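Local coordinates for glycosylation Associate Protein 1 (PDB 6OYC) that is probably a lectin-like component of the Gap123 glycosylation complex, an accessory Sec system protein with a GT-B-type fold thought to assist secretion of a glycosylated protein, at residues E47-V52 and H221-K226; F77-E82 and R213-T218; L96-G101 and V111-S116; D284-L289 and K295-V300. All coordinates share one frame; numbering follows the deposited sequence.

Interaction 1: E47-V52 and H221-K226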
loop_
_atom_site.group_PDB
_atom_site.type_symbol
_atom_site.label_atom_id
_atom_site.label_comp_id
_atom_site.label_asym_id
_atom_site.label_seq_id
_atom_site.Cartn_x
_atom_site.Cartn_y
_atom_site.Cartn_z
ATOM N N GLU A 47 22.719 -3.077 -7.912
ATOM C CA GLU A 47 22.459 -1.691 -8.267
ATOM C C GLU A 47 21.073 -1.602 -8.893
ATOM O O GLU A 47 20.739 -2.380 -9.788
ATOM C CB GLU A 47 23.528 -1.191 -9.240
ATOM C CG GLU A 47 24.123 0.170 -8.899
ATOM C CD GLU A 47 24.832 0.201 -7.546
ATOM O OE1 GLU A 47 24.415 1.002 -6.679
ATOM O OE2 GLU A 47 25.809 -0.562 -7.348
ATOM N N SER A 48 20.248 -0.681 -8.406
ATOM C CA SER A 48 18.903 -0.600 -8.944
ATOM C C SER A 48 18.365 0.813 -8.806
ATOM O O SER A 48 18.856 1.616 -8.012
ATOM C CB SER A 48 17.968 -1.601 -8.266
ATOM O OG SER A 48 17.933 -1.375 -6.888
ATOM N N ARG A 49 17.343 1.105 -9.604
ATOM C CA ARG A 49 16.708 2.408 -9.586
ATOM C C ARG A 49 15.224 2.232 -9.865
ATOM O O ARG A 49 14.816 1.333 -10.605
ATOM C CB ARG A 49 17.343 3.354 -10.614
ATOM C CG ARG A 49 16.638 4.681 -10.747
ATOM C CD ARG A 49 17.601 5.776 -11.151
ATOM N NE ARG A 49 18.030 5.602 -12.515
ATOM C CZ ARG A 49 19.291 5.537 -12.914
ATOM N NH1 ARG A 49 20.290 5.652 -12.047
ATOM N NH2 ARG A 49 19.540 5.355 -14.205
ATOM N N LEU A 50 14.421 3.098 -9.255
ATOM C CA LEU A 50 12.982 3.114 -9.460
ATOM C C LEU A 50 12.631 4.101 -10.569
ATOM O O LEU A 50 13.214 5.183 -10.653
ATOM C CB LEU A 50 12.290 3.495 -8.153
ATOM C CG LEU A 50 10.790 3.284 -7.984
ATOM C CD1 LEU A 50 10.448 1.834 -7.728
ATOM C CD2 LEU A 50 10.321 4.170 -6.823
ATOM N N VAL A 51 11.694 3.718 -11.431
ATOM C CA VAL A 51 11.287 4.539 -12.569
ATOM C C VAL A 51 9.787 4.760 -12.420
ATOM O O VAL A 51 8.987 3.863 -12.724
ATOM C CB VAL A 51 11.623 3.889 -13.922
ATOM C CG1 VAL A 51 11.167 4.771 -15.064
ATOM C CG2 VAL A 51 13.132 3.559 -14.042
ATOM N N VAL A 52 9.402 5.958 -11.982
ATOM C CA VAL A 52 8.033 6.252 -11.557
ATOM C C VAL A 52 7.348 7.035 -12.663
ATOM O O VAL A 52 7.786 8.138 -13.013
ATOM C CB VAL A 52 8.013 7.038 -10.234
ATOM C CG1 VAL A 52 6.576 7.418 -9.850
ATOM C CG2 VAL A 52 8.665 6.209 -9.135
ATOM N N HIS A 221 16.119 5.234 -23.774
ATOM C CA HIS A 221 17.232 5.547 -24.660
ATOM C C HIS A 221 18.470 5.978 -23.881
ATOM O O HIS A 221 19.571 5.471 -24.118
ATOM C CB HIS A 221 16.813 6.634 -25.649
ATOM C CG HIS A 221 17.885 6.991 -26.634
ATOM N ND1 HIS A 221 18.422 6.074 -27.515
ATOM C CD2 HIS A 221 18.524 8.162 -26.872
ATOM C CE1 HIS A 221 19.340 6.667 -28.256
ATOM N NE2 HIS A 221 19.421 7.933 -27.888
ATOM N N LYS A 222 18.315 6.902 -22.931
ATOM C CA LYS A 222 19.500 7.484 -22.303
ATOM C C LYS A 222 20.030 6.672 -21.133
ATOM O O LYS A 222 21.233 6.711 -20.867
ATOM C CB LYS A 222 19.210 8.901 -21.805
ATOM C CG LYS A 222 18.861 9.912 -22.873
ATOM C CD LYS A 222 18.803 11.312 -22.258
ATOM C CE LYS A 222 20.181 11.960 -22.173
ATOM N NZ LYS A 222 20.131 13.322 -21.555
ATOM N N GLU A 223 19.171 5.967 -20.393
ATOM C CA GLU A 223 19.555 5.509 -19.062
ATOM C C GLU A 223 19.656 4.002 -18.909
ATOM O O GLU A 223 20.233 3.538 -17.918
ATOM C CB GLU A 223 18.568 6.046 -18.017
ATOM C CG GLU A 223 18.492 7.563 -18.018
ATOM C CD GLU A 223 19.773 8.184 -17.496
ATOM O OE1 GLU A 223 20.467 7.507 -16.699
ATOM O OE2 GLU A 223 20.085 9.335 -17.870
ATOM N N VAL A 224 19.113 3.231 -19.838
ATOM C CA VAL A 224 19.136 1.778 -19.750
ATOM C C VAL A 224 20.271 1.287 -20.634
ATOM O O VAL A 224 20.313 1.590 -21.830
ATOM C CB VAL A 224 17.788 1.174 -20.171
ATOM C CG1 VAL A 224 17.807 -0.330 -20.041
ATOM C CG2 VAL A 224 16.670 1.765 -19.318
ATOM N N SER A 225 21.206 0.559 -20.056
ATOM C CA SER A 225 22.247 0.001 -20.892
ATOM C C SER A 225 21.788 -1.334 -21.471
ATOM O O SER A 225 20.872 -1.983 -20.960
ATOM C CB SER A 225 23.537 -0.175 -20.099
ATOM O OG SER A 225 24.232 -1.307 -20.579
ATOM N N LYS A 226 22.453 -1.743 -22.551
ATOM C CA LYS A 226 22.126 -3.008 -23.197
ATOM C C LYS A 226 22.287 -4.188 -22.245
ATOM O O LYS A 226 21.641 -5.225 -22.428
ATOM C CB LYS A 226 22.996 -3.196 -24.443
ATOM C CG LYS A 226 23.256 -1.909 -25.231
ATOM C CD LYS A 226 24.534 -1.213 -24.795
ATOM C CE LYS A 226 24.472 0.263 -25.095
ATOM N NZ LYS A 226 25.447 0.994 -24.260
#
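The guanidinium of R49 and the carboxylate of E223 meet with their planes 74° apart, so neither group lies flat on the other; OE1 of E223 comes in obliquely to the guanidinium. This is a surface salt bridge on one of the two Rossmann-like domains of a GT-B-type fold. It ties strand 48-52 of the seven-stranded parallel sheet to the C-terminal end of helix 208-223, whose last helical residue is E223. R49 leaves the strand toward the helix, runs on extended and then bends at chi3 (71°), which brings NH2 round to the acid. E223 bends at chi2, and the two side chains cross at about a right angle. The ionic pair is loose, with 3.4 Å between NH2 of R49 and OE1 of E223, and it does not qualify as a hydrogen bond. The firmer polar partner of the arginine is Y219, one turn back on the same helix, whose OH is hydrogen-bonded to R49 NE. The side chains of V51 and V224 both touch Y219, which thus stands between the strand and the helix end. A glycerol, probably from the crystallisation liquor, sits about 3 Å from the R49 side chain, measured between nearest atoms. Beyond the carboxylate, NH2 of R49 also lies 4.0 Å from CB of E223.

Interaction 2: F77-E82 and R213-T218; sequences FDDIQE and REKYLT
A helix-to-helix salt bridge, D79 to K215, joins the short helix 76-80 to the middle of helix 208-223, where the Rossmann-like parallel-sheet domain meets the antiparallel sheet. The short helix ends just beyond the contact in a Schellman motif: E82 takes a positive phi of 61°, and its N bonds back to O of D79 at 3.2 Å. Before the chain turns off, D79 and I80 present neighbouring polar and apolar groups to K215, and the lysine uses both. Its CG rests on the isoleucine, 4.0 Å from I80 CG1 and 4.2 Å from I80 CD1. From there the chain curls at chi2 (-54°) and again at chi3 instead of stretching out, which turns the amine back toward D79. NZ of K215 donates to OD2 of D79 over 3.0 Å. It arrives from above the carboxylate, 56° out of its plane, so the ammonium rides over the flat group and does not face it end on. OD2 has a second and stronger partner in the OH of Y74, in the middle of strand 73-75, which would help fix the rotation of the acid. I80 is buried, its other neighbours including L211 on the same long helix and I178 and M179 of strand 177-182, a strand of the antiparallel sheet. The bridge therefore lies at the more open margin of an apolar seam. The other carboxylate oxygen is more distant from the amine, D79 OD1 standing 3.5 Å from K215 NZ.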
loop_
_atom_site.group_PDB
_atom_site.type_symbol
_atom_site.label_atom_id
_atom_site.label_comp_id
_atom_site.label_asym_id
_atom_site.label_seq_id
_atom_site.Cartn_x
_atom_site.Cartn_y
_atom_site.Cartn_z
ATOM N N PHE A 77 7.395 12.944 -13.798
ATOM C CA PHE A 77 6.789 14.251 -13.540
ATOM C C PHE A 77 7.781 15.224 -12.921
ATOM O O PHE A 77 7.721 16.419 -13.210
ATOM C CB PHE A 77 5.545 14.109 -12.658
ATOM C CG PHE A 77 4.304 13.787 -13.446
ATOM C CD1 PHE A 77 4.106 12.498 -13.945
ATOM C CD2 PHE A 77 3.366 14.774 -13.728
ATOM C CE1 PHE A 77 2.978 12.186 -14.671
ATOM C CE2 PHE A 77 2.232 14.471 -14.458
ATOM C CZ PHE A 77 2.041 13.174 -14.942
ATOM N N ASP A 78 8.689 14.739 -12.064
ATOM C CA ASP A 78 9.794 15.568 -11.583
ATOM C C ASP A 78 10.585 16.159 -12.754
ATOM O O ASP A 78 10.922 17.350 -12.766
ATOM C CB ASP A 78 10.716 14.738 -10.682
ATOM C CG ASP A 78 10.220 14.640 -9.231
ATOM O OD1 ASP A 78 9.018 14.839 -8.944
ATOM O OD2 ASP A 78 11.057 14.346 -8.366
ATOM N N ASP A 79 10.893 15.324 -13.744
ATOM C CA ASP A 79 11.580 15.762 -14.960
ATOM C C ASP A 79 10.770 16.828 -15.699
ATOM O O ASP A 79 11.258 17.928 -15.973
ATOM C CB ASP A 79 11.803 14.529 -15.838
ATOM C CG ASP A 79 12.656 14.800 -17.067
ATOM O OD1 ASP A 79 12.917 15.969 -17.409
ATOM O OD2 ASP A 79 13.057 13.806 -17.704
ATOM N N ILE A 80 9.524 16.504 -16.037
ATOM C CA ILE A 80 8.637 17.472 -16.674
ATOM C C ILE A 80 8.641 18.792 -15.916
ATOM O O ILE A 80 8.852 19.862 -16.497
ATOM C CB ILE A 80 7.217 16.896 -16.769
ATOM C CG1 ILE A 80 7.230 15.651 -17.646
ATOM C CG2 ILE A 80 6.231 17.953 -17.270
ATOM C CD1 ILE A 80 5.885 14.981 -17.723
ATOM N N GLN A 81 8.403 18.737 -14.606
ATOM C CA GLN A 81 8.149 19.949 -13.840
ATOM C C GLN A 81 9.414 20.719 -13.479
ATOM O O GLN A 81 9.297 21.741 -12.799
ATOM C CB GLN A 81 7.375 19.610 -12.562
ATOM C CG GLN A 81 5.934 19.169 -12.806
ATOM C CD GLN A 81 5.241 18.804 -11.521
ATOM O OE1 GLN A 81 5.095 17.614 -11.202
ATOM N NE2 GLN A 81 4.834 19.826 -10.745
ATOM N N GLU A 82 10.601 20.257 -13.902
ATOM C CA GLU A 82 11.870 20.985 -13.703
ATOM C C GLU A 82 12.162 21.187 -12.223
ATOM O O GLU A 82 12.594 22.261 -11.788
ATOM C CB GLU A 82 11.884 22.327 -14.444
ATOM C CG GLU A 82 11.840 22.148 -15.939
ATOM C CD GLU A 82 11.722 23.457 -16.705
ATOM O OE1 GLU A 82 11.881 24.544 -16.102
ATOM O OE2 GLU A 82 11.451 23.379 -17.919
ATOM N N ARG A 213 4.617 8.457 -22.287
ATOM C CA ARG A 213 5.335 7.544 -23.178
ATOM C C ARG A 213 6.599 8.206 -23.695
ATOM O O ARG A 213 7.669 7.583 -23.730
ATOM C CB ARG A 213 4.451 7.092 -24.358
ATOM C CG ARG A 213 3.162 6.367 -23.947
ATOM C CD ARG A 213 2.487 5.546 -25.076
ATOM N NE ARG A 213 2.027 6.323 -26.234
ATOM C CZ ARG A 213 0.873 6.998 -26.301
ATOM N NH1 ARG A 213 0.053 7.020 -25.261
ATOM N NH2 ARG A 213 0.540 7.667 -27.412
ATOM N N GLU A 214 6.497 9.485 -24.058
ATOM C CA GLU A 214 7.645 10.200 -24.623
ATOM C C GLU A 214 8.768 10.307 -23.602
ATOM O O GLU A 214 9.929 9.996 -23.898
ATOM C CB GLU A 214 7.219 11.592 -25.106
ATOM C CG GLU A 214 8.396 12.474 -25.488
ATOM C CD GLU A 214 7.992 13.865 -25.946
ATOM O OE1 GLU A 214 6.925 14.033 -26.583
ATOM O OE2 GLU A 214 8.757 14.805 -25.657
ATOM N N LYS A 215 8.432 10.717 -22.374
ATOM C CA LYS A 215 9.446 10.778 -21.326
ATOM C C LYS A 215 10.038 9.399 -21.045
ATOM O O LYS A 215 11.254 9.267 -20.880
ATOM C CB LYS A 215 8.858 11.390 -20.055
ATOM C CG LYS A 215 8.414 12.824 -20.225
ATOM C CD LYS A 215 9.554 13.680 -20.772
ATOM C CE LYS A 215 10.654 13.878 -19.746
ATOM N NZ LYS A 215 11.919 14.417 -20.357
ATOM N N TYR A 216 9.208 8.350 -21.017
ATOM C CA TYR A 216 9.759 7.022 -20.744
ATOM C C TYR A 216 10.721 6.577 -21.846
ATOM O O TYR A 216 11.810 6.051 -21.568
ATOM C CB TYR A 216 8.661 5.976 -20.578
ATOM C CG TYR A 216 9.280 4.609 -20.450
ATOM C CD1 TYR A 216 10.019 4.274 -19.323
ATOM C CD2 TYR A 216 9.182 3.671 -21.472
ATOM C CE1 TYR A 216 10.614 3.035 -19.188
ATOM C CE2 TYR A 216 9.774 2.419 -21.351
ATOM C CZ TYR A 216 10.498 2.109 -20.205
ATOM O OH TYR A 216 11.105 0.875 -20.054
ATOM N N LEU A 217 10.328 6.749 -23.111
ATOM C CA LEU A 217 11.214 6.285 -24.169
ATOM C C LEU A 217 12.533 7.050 -24.150
ATOM O O LEU A 217 13.591 6.465 -24.397
ATOM C CB LEU A 217 10.514 6.380 -25.523
ATOM C CG LEU A 217 9.256 5.503 -25.552
ATOM C CD1 LEU A 217 8.528 5.620 -26.882
ATOM C CD2 LEU A 217 9.547 4.038 -25.213
ATOM N N THR A 218 12.504 8.332 -23.786
ATOM C CA THR A 218 13.758 9.046 -23.585
ATOM C C THR A 218 14.579 8.420 -22.462
ATOM O O THR A 218 15.798 8.248 -22.606
ATOM C CB THR A 218 13.492 10.519 -23.285
ATOM O OG1 THR A 218 12.888 11.144 -24.425
ATOM C CG2 THR A 218 14.792 11.226 -22.942
#

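Interaction 3: L96-G101 and V111-S116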
loop_
_atom_site.group_PDB
_atom_site.type_symbol
_atom_site.label_atom_id
_atom_site.label_comp_id
_atom_site.label_asym_id
_atom_site.label_seq_id
_atom_site.Cartn_x
_atom_site.Cartn_y
_atom_site.Cartn_z
ATOM N N LEU A 96 0.549 30.919 5.629
ATOM C CA LEU A 96 0.240 31.255 4.248
ATOM C C LEU A 96 -0.498 32.595 4.175
ATOM O O LEU A 96 -0.978 33.143 5.185
ATOM C CB LEU A 96 -0.604 30.163 3.604
ATOM C CG LEU A 96 0.087 28.800 3.634
ATOM C CD1 LEU A 96 -0.784 27.711 3.052
ATOM C CD2 LEU A 96 1.402 28.900 2.889
ATOM N N ASN A 97 -0.603 33.118 2.950
ATOM C CA ASN A 97 -1.224 34.423 2.728
ATOM C C ASN A 97 -2.747 34.281 2.668
ATOM O O ASN A 97 -3.388 34.507 1.644
ATOM C CB ASN A 97 -0.665 35.076 1.471
ATOM C CG ASN A 97 0.726 35.624 1.676
ATOM O OD1 ASN A 97 1.048 36.133 2.734
ATOM N ND2 ASN A 97 1.564 35.496 0.674
ATOM N N TRP A 98 -3.323 33.880 3.813
ATOM C CA TRP A 98 -4.771 33.809 3.948
ATOM C C TRP A 98 -5.373 35.208 3.820
ATOM O O TRP A 98 -4.691 36.200 4.072
ATOM C CB TRP A 98 -5.138 33.194 5.302
ATOM C CG TRP A 98 -4.630 31.781 5.459
ATOM C CD1 TRP A 98 -3.639 31.345 6.301
ATOM C CD2 TRP A 98 -5.073 30.630 4.729
ATOM N NE1 TRP A 98 -3.446 29.994 6.142
ATOM C CE2 TRP A 98 -4.314 29.531 5.185
ATOM C CE3 TRP A 98 -6.043 30.422 3.739
ATOM C CZ2 TRP A 98 -4.500 28.236 4.686
ATOM C CZ3 TRP A 98 -6.220 29.141 3.236
ATOM C CH2 TRP A 98 -5.459 28.060 3.720
ATOM N N PRO A 99 -6.642 35.318 3.423
ATOM C CA PRO A 99 -7.340 36.606 3.582
ATOM C C PRO A 99 -7.239 37.069 5.030
ATOM O O PRO A 99 -7.271 36.258 5.959
ATOM C CB PRO A 99 -8.788 36.288 3.194
ATOM C CG PRO A 99 -8.720 34.987 2.409
ATOM C CD PRO A 99 -7.533 34.247 2.937
ATOM N N GLU A 100 -7.092 38.379 5.225
ATOM C CA GLU A 100 -6.977 38.915 6.578
ATOM C C GLU A 100 -8.151 38.480 7.447
ATOM O O GLU A 100 -9.296 38.431 6.994
ATOM C CB GLU A 100 -6.904 40.445 6.555
ATOM C CG GLU A 100 -6.195 41.065 7.785
ATOM C CD GLU A 100 -4.745 41.491 7.495
ATOM O OE1 GLU A 100 -4.102 42.072 8.401
ATOM O OE2 GLU A 100 -4.245 41.247 6.368
ATOM N N GLY A 101 -7.854 38.151 8.697
ATOM C CA GLY A 101 -8.891 37.855 9.662
ATOM C C GLY A 101 -9.500 36.468 9.610
ATOM O O GLY A 101 -10.524 36.244 10.268
ATOM N N VAL A 111 -8.300 20.907 9.397
ATOM C CA VAL A 111 -8.484 22.281 9.864
ATOM C C VAL A 111 -9.402 23.012 8.892
ATOM O O VAL A 111 -9.224 22.925 7.673
ATOM C CB VAL A 111 -7.141 23.022 10.022
ATOM C CG1 VAL A 111 -7.398 24.459 10.370
ATOM C CG2 VAL A 111 -6.296 22.387 11.135
ATOM N N LEU A 112 -10.399 23.705 9.433
ATOM C CA LEU A 112 -11.241 24.605 8.656
ATOM C C LEU A 112 -10.719 26.036 8.750
ATOM O O LEU A 112 -10.497 26.553 9.855
ATOM C CB LEU A 112 -12.687 24.541 9.141
ATOM C CG LEU A 112 -13.265 23.134 8.989
ATOM C CD1 LEU A 112 -14.605 23.003 9.740
ATOM C CD2 LEU A 112 -13.407 22.781 7.495
ATOM N N VAL A 113 -10.510 26.661 7.590
ATOM C CA VAL A 113 -10.197 28.080 7.485
ATOM C C VAL A 113 -11.473 28.801 7.063
ATOM O O VAL A 113 -11.972 28.596 5.947
ATOM C CB VAL A 113 -9.073 28.334 6.481
ATOM C CG1 VAL A 113 -8.740 29.833 6.423
ATOM C CG2 VAL A 113 -7.867 27.505 6.845
ATOM N N LYS A 114 -11.994 29.651 7.952
ATOM C CA LYS A 114 -13.227 30.395 7.735
ATOM C C LYS A 114 -12.973 31.877 7.946
ATOM O O LYS A 114 -12.009 32.277 8.609
ATOM C CB LYS A 114 -14.365 29.941 8.674
ATOM C CG LYS A 114 -14.815 28.466 8.491
ATOM C CD LYS A 114 -16.206 28.165 9.087
ATOM C CE LYS A 114 -16.461 26.647 9.114
ATOM N NZ LYS A 114 -17.896 26.202 9.019
ATOM N N LYS A 115 -13.870 32.685 7.385
ATOM C CA LYS A 115 -13.846 34.137 7.538
ATOM C C LYS A 115 -15.274 34.572 7.851
ATOM O O LYS A 115 -16.153 34.503 6.982
ATOM C CB LYS A 115 -13.290 34.802 6.267
ATOM C CG LYS A 115 -13.345 36.323 6.194
ATOM C CD LYS A 115 -12.661 37.005 7.370
ATOM C CE LYS A 115 -12.628 38.541 7.191
ATOM N NZ LYS A 115 -11.558 38.938 6.250
ATOM N N SER A 116 -15.517 34.966 9.102
ATOM C CA SER A 116 -16.860 35.303 9.591
ATOM C C SER A 116 -17.911 34.295 9.135
ATOM O O SER A 116 -18.951 34.650 8.583
ATOM C CB SER A 116 -17.262 36.711 9.165
ATOM O OG SER A 116 -16.175 37.602 9.333
HETATM O O HOH W 1 -13.256 34.986 10.852
#
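W98 lays one face of its indole over V113, whose two methyls both touch the ring system. CG2 of V113 sits 4.1 Å from the centroid of the six-membered ring, only 16° off the normal, a CH-pi contact. CG1 lies 3.9 Å from CE3 of W98, closer to the rim of that face. The valine spans the ring because CG1 stands anti to the backbone N (chi1 -178°), which leaves CG2 beside that N and both branches directed at the indole. The opposite face is backed by CB of L96, 3.8 Å above the plane, so the tryptophan is held between its own loop and the sheet. Its NE1 is satisfied by O of F93, which should fix the ring's rotation, while A121 of strand 118-125 and I134 and Y136 of strand 131-138 add neighbours. Two residues along the strand, K115 points to the same side as V113 and reaches the loop backbone. NZ of K115 is modelled 2.4 Å from O of E100, too short for the bond length to be trusted, although a lysine donating to this carbonyl is plausible. Past it, G101 turns with a positive phi, and a water bridges the segments, donating to G101 O at 3.1 Å and accepting from S116 N at 2.9 Å. The whole is the lead-in loop of an up-and-down antiparallel meander: before becoming the edge strand 103-106, the chain crosses over one face of the sheet, with W98 lying across strands 111-115, 118-125 and 131-138.

Interaction 4: D284-L289 and K295-V300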
loop_
_atom_site.group_PDB
_atom_site.type_symbol
_atom_site.label_atom_id
_atom_site.label_comp_id
_atom_site.label_asym_id
_atom_site.label_seq_id
_atom_site.Cartn_x
_atom_site.Cartn_y
_atom_site.Cartn_z
ATOM N N ASP A 284 -0.376 -21.043 -7.502
ATOM C CA ASP A 284 -1.398 -21.417 -8.482
ATOM C C ASP A 284 -1.261 -20.589 -9.761
ATOM O O ASP A 284 -1.267 -21.140 -10.870
ATOM C CB ASP A 284 -2.823 -21.313 -7.897
ATOM C CG ASP A 284 -3.082 -20.018 -7.104
ATOM O OD1 ASP A 284 -2.220 -19.119 -7.082
ATOM O OD2 ASP A 284 -4.173 -19.890 -6.497
ATOM N N ILE A 285 -1.106 -19.264 -9.632
ATOM C CA ILE A 285 -0.874 -18.436 -10.814
ATOM C C ILE A 285 0.389 -18.891 -11.533
ATOM O O ILE A 285 0.425 -18.979 -12.767
ATOM C CB ILE A 285 -0.793 -16.947 -10.430
ATOM C CG1 ILE A 285 -2.156 -16.409 -9.967
ATOM C CG2 ILE A 285 -0.290 -16.124 -11.595
ATOM C CD1 ILE A 285 -2.254 -14.873 -9.988
ATOM N N ALA A 286 1.449 -19.183 -10.771
ATOM C CA ALA A 286 2.694 -19.626 -11.388
ATOM C C ALA A 286 2.453 -20.837 -12.264
ATOM O O ALA A 286 2.970 -20.915 -13.388
ATOM C CB ALA A 286 3.738 -19.952 -10.320
ATOM N N ALA A 287 1.637 -21.775 -11.767
ATOM C CA ALA A 287 1.342 -23.006 -12.484
ATOM C C ALA A 287 0.573 -22.728 -13.766
ATOM O O ALA A 287 0.897 -23.281 -14.826
ATOM C CB ALA A 287 0.559 -23.959 -11.580
ATOM N N GLN A 288 -0.461 -21.883 -13.695
ATOM C CA GLN A 288 -1.148 -21.500 -14.927
ATOM C C GLN A 288 -0.180 -20.900 -15.934
ATOM O O GLN A 288 -0.227 -21.232 -17.123
ATOM C CB GLN A 288 -2.274 -20.510 -14.646
ATOM C CG GLN A 288 -3.486 -21.061 -13.910
ATOM C CD GLN A 288 -4.502 -19.965 -13.640
ATOM O OE1 GLN A 288 -4.448 -19.300 -12.606
ATOM N NE2 GLN A 288 -5.418 -19.756 -14.581
ATOM N N LEU A 289 0.704 -20.009 -15.480
ATOM C CA LEU A 289 1.674 -19.403 -16.385
ATOM C C LEU A 289 2.570 -20.462 -17.016
ATOM O O LEU A 289 2.683 -20.542 -18.243
ATOM C CB LEU A 289 2.509 -18.371 -15.636
ATOM C CG LEU A 289 1.833 -17.010 -15.524
ATOM C CD1 LEU A 289 2.560 -16.160 -14.507
ATOM C CD2 LEU A 289 1.820 -16.341 -16.889
ATOM N N LYS A 295 8.377 -20.071 -20.360
ATOM C CA LYS A 295 9.214 -19.031 -19.791
ATOM C C LYS A 295 9.572 -19.447 -18.378
ATOM O O LYS A 295 8.774 -20.108 -17.701
ATOM C CB LYS A 295 8.511 -17.665 -19.745
ATOM C CG LYS A 295 8.305 -16.989 -21.088
ATOM C CD LYS A 295 9.621 -16.528 -21.687
ATOM C CE LYS A 295 9.359 -15.855 -23.024
ATOM N NZ LYS A 295 10.576 -15.228 -23.611
ATOM N N PRO A 296 10.755 -19.076 -17.904
ATOM C CA PRO A 296 11.042 -19.242 -16.471
ATOM C C PRO A 296 10.023 -18.455 -15.654
ATOM O O PRO A 296 9.827 -17.254 -15.857
ATOM C CB PRO A 296 12.466 -18.686 -16.322
ATOM C CG PRO A 296 13.002 -18.545 -17.746
ATOM C CD PRO A 296 11.822 -18.363 -18.629
ATOM N N VAL A 297 9.328 -19.153 -14.765
ATOM C CA VAL A 297 8.369 -18.558 -13.839
ATOM C C VAL A 297 8.916 -18.830 -12.445
ATOM O O VAL A 297 9.007 -19.991 -12.033
ATOM C CB VAL A 297 6.957 -19.150 -14.008
ATOM C CG1 VAL A 297 6.000 -18.595 -12.980
ATOM C CG2 VAL A 297 6.416 -18.913 -15.428
ATOM N N VAL A 298 9.310 -17.782 -11.727
ATOM C CA VAL A 298 9.904 -17.931 -10.405
ATOM C C VAL A 298 8.923 -17.423 -9.352
ATOM O O VAL A 298 8.425 -16.290 -9.440
ATOM C CB VAL A 298 11.250 -17.203 -10.288
ATOM C CG1 VAL A 298 11.780 -17.348 -8.842
ATOM C CG2 VAL A 298 12.248 -17.756 -11.296
ATOM N N HIS A 299 8.661 -18.257 -8.346
ATOM C CA HIS A 299 7.745 -17.907 -7.273
ATOM C C HIS A 299 8.489 -17.087 -6.229
ATOM O O HIS A 299 9.554 -17.493 -5.749
ATOM C CB HIS A 299 7.142 -19.176 -6.663
ATOM C CG HIS A 299 6.433 -18.962 -5.359
ATOM N ND1 HIS A 299 5.291 -18.193 -5.243
ATOM C CD2 HIS A 299 6.687 -19.446 -4.119
ATOM C CE1 HIS A 299 4.885 -18.200 -3.986
ATOM N NE2 HIS A 299 5.713 -18.954 -3.285
ATOM N N VAL A 300 7.951 -15.914 -5.906
ATOM C CA VAL A 300 8.548 -15.019 -4.922
ATOM C C VAL A 300 7.464 -14.679 -3.908
ATOM O O VAL A 300 6.561 -13.889 -4.205
ATOM C CB VAL A 300 9.133 -13.748 -5.564
ATOM C CG1 VAL A 300 9.522 -12.718 -4.501
ATOM C CG2 VAL A 300 10.352 -14.084 -6.454
#
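V297 sits against A286 and L289 in a beta-alpha-beta unit, where helix 283-292 packs on the last strand, 297-299, of the Rossmann-like parallel sheet. Entering from the helix side, K295 turns its end away from the helix, and its NZ is taken by the backbone oxygens of S273 and A275. P296 begins the pairing with strand 277-280 through its backbone bond to I278. V297 then carries the contact, pointing at the helix; with chi1 at 176° its two methyls are shared out between A286 and L289, residues one turn apart. CG1 meets CB of A286 at 3.7 Å, and CG2 meets CB of L289 at 3.9 Å. The small alanine lets the backbones come close, with 6.3 Å between the CA atoms of A286 and V297. V298 faces the other way and touches I510 of helix 505-512, so the strand is covered on both sides. H299 leans on L283 at the start of the helix, and V300 returns to I510 and L506. The packing across the two segments is purely apolar, and CG1 of V297 reaches even the helix backbone, 3.8 Å from A286 CA.

Overall arrangement
Interactions 1 and 2 share helix 208-223, their centres 13 Å apart: interaction 2 takes its middle, interaction 1 its C-terminal end. Both rest on charge, a loose arginine-glutamate pair at the surface and a tighter lysine-aspartate bond beside a buried isoleucine. Interaction 4 reaches the same parallel sheet as interaction 1 but on its outermost strand, and is a buried, wholly apolar strand-helix contact. Interaction 3 stands apart, its centre about 57 Å from that of interaction 4, in the antiparallel sheet that the chain builds between strands of the parallel one. A surface contact, it mixes a valine-on-indole CH-pi contact, a lysine-backbone approach and a water bridge.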